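Restriction endonuclease Hpy99I (Helicobacter pylori, PDB 3GOX) cuts double-stranded DNA at a specific pseudopalindromic target sequence, as a zinc-containing type II restriction endonuclease of the beta-beta-alpha-Me class. Local coordinates at residues L12-V18 against V32-V38. Coordinates in Å, arbitrary orientation, origin at the centre of the assembly. Numbering follows the deposited sequence.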
loop_
_atom_site.group_PDB
_atom_site.type_symbol
_atom_site.label_atom_id
_atom_site.label_comp_id
_atom_site.label_asym_id
_atom_site.label_seq_id
_atom_site.Cartn_x
_atom_site.Cartn_y
_atom_site.Cartn_z
ATOM N N LEU A 12 3.375 -7.906 -38.889
ATOM C CA LEU A 12 3.621 -7.213 -37.618
ATOM C C LEU A 12 3.596 -5.696 -37.856
ATOM O O LEU A 12 4.018 -5.195 -38.920
ATOM C CB LEU A 12 4.936 -7.648 -36.963
ATOM C CG LEU A 12 4.978 -9.065 -36.377
ATOM C CD1 LEU A 12 6.409 -9.442 -36.006
ATOM C CD2 LEU A 12 4.062 -9.237 -35.147
ATOM N N LYS A 13 3.049 -4.981 -36.882
ATOM C CA LYS A 13 2.961 -3.522 -36.916
ATOM C C LYS A 13 3.682 -2.960 -35.711
ATOM O O LYS A 13 3.731 -3.594 -34.651
ATOM C CB LYS A 13 1.501 -3.060 -36.859
ATOM C CG LYS A 13 0.613 -3.605 -37.942
ATOM C CD LYS A 13 -0.794 -3.068 -37.803
ATOM C CE LYS A 13 -1.452 -3.431 -36.468
ATOM N NZ LYS A 13 -2.915 -3.105 -36.485
ATOM N N ASN A 14 4.227 -1.763 -35.855
ATOM C CA ASN A 14 4.696 -1.021 -34.699
ATOM C C ASN A 14 3.606 -0.973 -33.628
ATOM O O ASN A 14 2.422 -0.785 -33.937
ATOM C CB ASN A 14 5.168 0.382 -35.095
ATOM C CG ASN A 14 6.523 0.360 -35.805
ATOM O OD1 ASN A 14 7.357 -0.516 -35.528
ATOM N ND2 ASN A 14 6.766 1.348 -36.678
ATOM N N ASP A 15 4.037 -1.185 -32.379
ATOM C CA ASP A 15 3.223 -1.180 -31.156
ATOM C C ASP A 15 2.592 -2.538 -30.862
ATOM O O ASP A 15 2.019 -2.712 -29.783
ATOM C CB ASP A 15 2.166 -0.081 -31.131
ATOM C CG ASP A 15 2.749 1.296 -31.372
ATOM O OD1 ASP A 15 3.866 1.564 -30.912
ATOM O OD2 ASP A 15 2.034 2.128 -31.966
ATOM N N ASP A 16 2.702 -3.496 -31.784
ATOM C CA ASP A 16 2.230 -4.859 -31.521
ATOM C C ASP A 16 3.113 -5.529 -30.476
ATOM O O ASP A 16 4.301 -5.217 -30.345
ATOM C CB ASP A 16 2.270 -5.753 -32.764
ATOM C CG ASP A 16 1.205 -5.424 -33.788
ATOM O OD1 ASP A 16 0.241 -4.682 -33.499
ATOM O OD2 ASP A 16 1.337 -5.991 -34.898
ATOM N N PHE A 17 2.528 -6.476 -29.751
ATOM C CA PHE A 17 3.258 -7.292 -28.782
ATOM C C PHE A 17 3.548 -8.699 -29.287
ATOM O O PHE A 17 2.740 -9.305 -29.984
ATOM C CB PHE A 17 2.485 -7.346 -27.460
ATOM C CG PHE A 17 2.518 -6.048 -26.710
ATOM C CD1 PHE A 17 3.584 -5.732 -25.891
ATOM C CD2 PHE A 17 1.507 -5.123 -26.869
ATOM C CE1 PHE A 17 3.613 -4.511 -25.232
ATOM C CE2 PHE A 17 1.537 -3.907 -26.211
ATOM C CZ PHE A 17 2.601 -3.612 -25.391
ATOM N N VAL A 18 4.736 -9.190 -28.951
ATOM C CA VAL A 18 5.212 -10.484 -29.386
ATOM C C VAL A 18 5.924 -11.181 -28.246
ATOM O O VAL A 18 6.341 -10.524 -27.267
ATOM C CB VAL A 18 6.210 -10.354 -30.556
ATOM C CG1 VAL A 18 5.494 -9.827 -31.799
ATOM C CG2 VAL A 18 7.394 -9.456 -30.188
ATOM N N VAL A 32 8.386 -11.157 -23.473
ATOM C CA VAL A 32 7.483 -10.243 -24.172
ATOM C C VAL A 32 8.251 -9.023 -24.649
ATOM O O VAL A 32 9.030 -8.409 -23.918
ATOM C CB VAL A 32 6.305 -9.800 -23.273
ATOM C CG1 VAL A 32 5.367 -8.812 -24.011
ATOM C CG2 VAL A 32 5.535 -11.035 -22.824
ATOM N N GLY A 33 7.994 -8.663 -25.899
ATOM C CA GLY A 33 8.530 -7.451 -26.491
ATOM C C GLY A 33 7.463 -6.677 -27.229
ATOM O O GLY A 33 6.400 -7.202 -27.560
ATOM N N VAL A 34 7.760 -5.403 -27.463
ATOM C CA VAL A 34 6.919 -4.526 -28.278
ATOM C C VAL A 34 7.693 -4.153 -29.559
ATOM O O VAL A 34 8.915 -3.892 -29.542
ATOM C CB VAL A 34 6.474 -3.285 -27.486
ATOM C CG1 VAL A 34 7.636 -2.461 -26.994
ATOM C CG2 VAL A 34 5.510 -2.456 -28.317
ATOM N N ILE A 35 6.997 -4.138 -30.696
ATOM C CA ILE A 35 7.625 -3.810 -31.969
ATOM C C ILE A 35 7.849 -2.305 -32.061
ATOM O O ILE A 35 6.901 -1.535 -31.905
ATOM C CB ILE A 35 6.741 -4.271 -33.150
ATOM C CG1 ILE A 35 6.453 -5.774 -33.047
ATOM C CG2 ILE A 35 7.372 -3.886 -34.505
ATOM C CD1 ILE A 35 7.665 -6.601 -33.016
ATOM N N ARG A 36 9.104 -1.897 -32.305
ATOM C CA ARG A 36 9.502 -0.491 -32.339
ATOM C C ARG A 36 9.849 0.033 -33.724
ATOM O O ARG A 36 9.828 1.240 -33.956
ATOM C CB ARG A 36 10.691 -0.252 -31.384
ATOM C CG ARG A 36 10.383 -0.476 -29.901
ATOM C CD ARG A 36 9.115 0.232 -29.402
ATOM N NE ARG A 36 9.271 0.768 -28.060
ATOM C CZ ARG A 36 8.268 1.193 -27.301
ATOM N NH1 ARG A 36 7.014 1.099 -27.732
ATOM N NH2 ARG A 36 8.527 1.690 -26.092
ATOM N N ALA A 37 10.225 -0.876 -34.615
ATOM C CA ALA A 37 10.399 -0.549 -36.026
ATOM C C ALA A 37 10.223 -1.822 -36.829
ATOM O O ALA A 37 10.418 -2.911 -36.318
ATOM C CB ALA A 37 11.779 0.082 -36.281
ATOM N N VAL A 38 9.847 -1.649 -38.093
ATOM C CA VAL A 38 9.664 -2.751 -39.033
ATOM C C VAL A 38 10.563 -2.540 -40.250
ATOM O O VAL A 38 10.581 -1.458 -40.842
ATOM C CB VAL A 38 8.187 -2.863 -39.495
ATOM C CG1 VAL A 38 8.034 -3.949 -40.556
ATOM C CG2 VAL A 38 7.252 -3.126 -38.306
HETATM O O HOH W 1 6.240 0.903 -30.632
#
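Phe17 and Val18 pair antiparallel with 32-38; the turn before them adds to the pairing, and four backbone hydrogen bonds join the two segments. Val18 and Gly33 form a hydrogen-bonded pair: Val18 N donates to Gly33 O (2.9 Å) and Gly33 N to Val18 O (2.8 Å). Phe17 and Val34 follow as a non-hydrogen-bonded pair, with CA atoms 4.6 Å apart. Ile35 N then donates to Asp16 O (2.9 Å). Just before the strand, Lys13 to Asp16 form a type II turn, closed by Asp16 N to Lys13 O (3.0 Å). The turn still presents Asp15 N to Ile35 O (2.9 Å). Asp16 OD2 also accepts from Lys13 N (2.8 Å). Strands 17-20 and 32-39 form a hairpin in the small antiparallel sheet of the SH3-like domain. Strand 42-47 lies on the other side of 32-39, where Arg36 and Ala37 face Met44 in a classic beta bulge. Ile35 is the most covered residue here. Ile35 CD1 lies 4.0 Å from Val18 CG2 and 4.3 Å from Leu12 CD1. Phe17 and Val34 share the face opposite Val18. Val34 CG2 lies over one face of the Phe17 ring, and Phe17 CD1 is 4.0 Å from Val32 CG1. Gly135 and Val137 of the second subunit pack on Phe17 and Val34, respectively. One water bridges Asp15 and Arg36, donating to Asp15 OD1 (2.5 Å) and Ile35 O (2.8 Å) and accepting from Arg36 NH1 (3.0 Å).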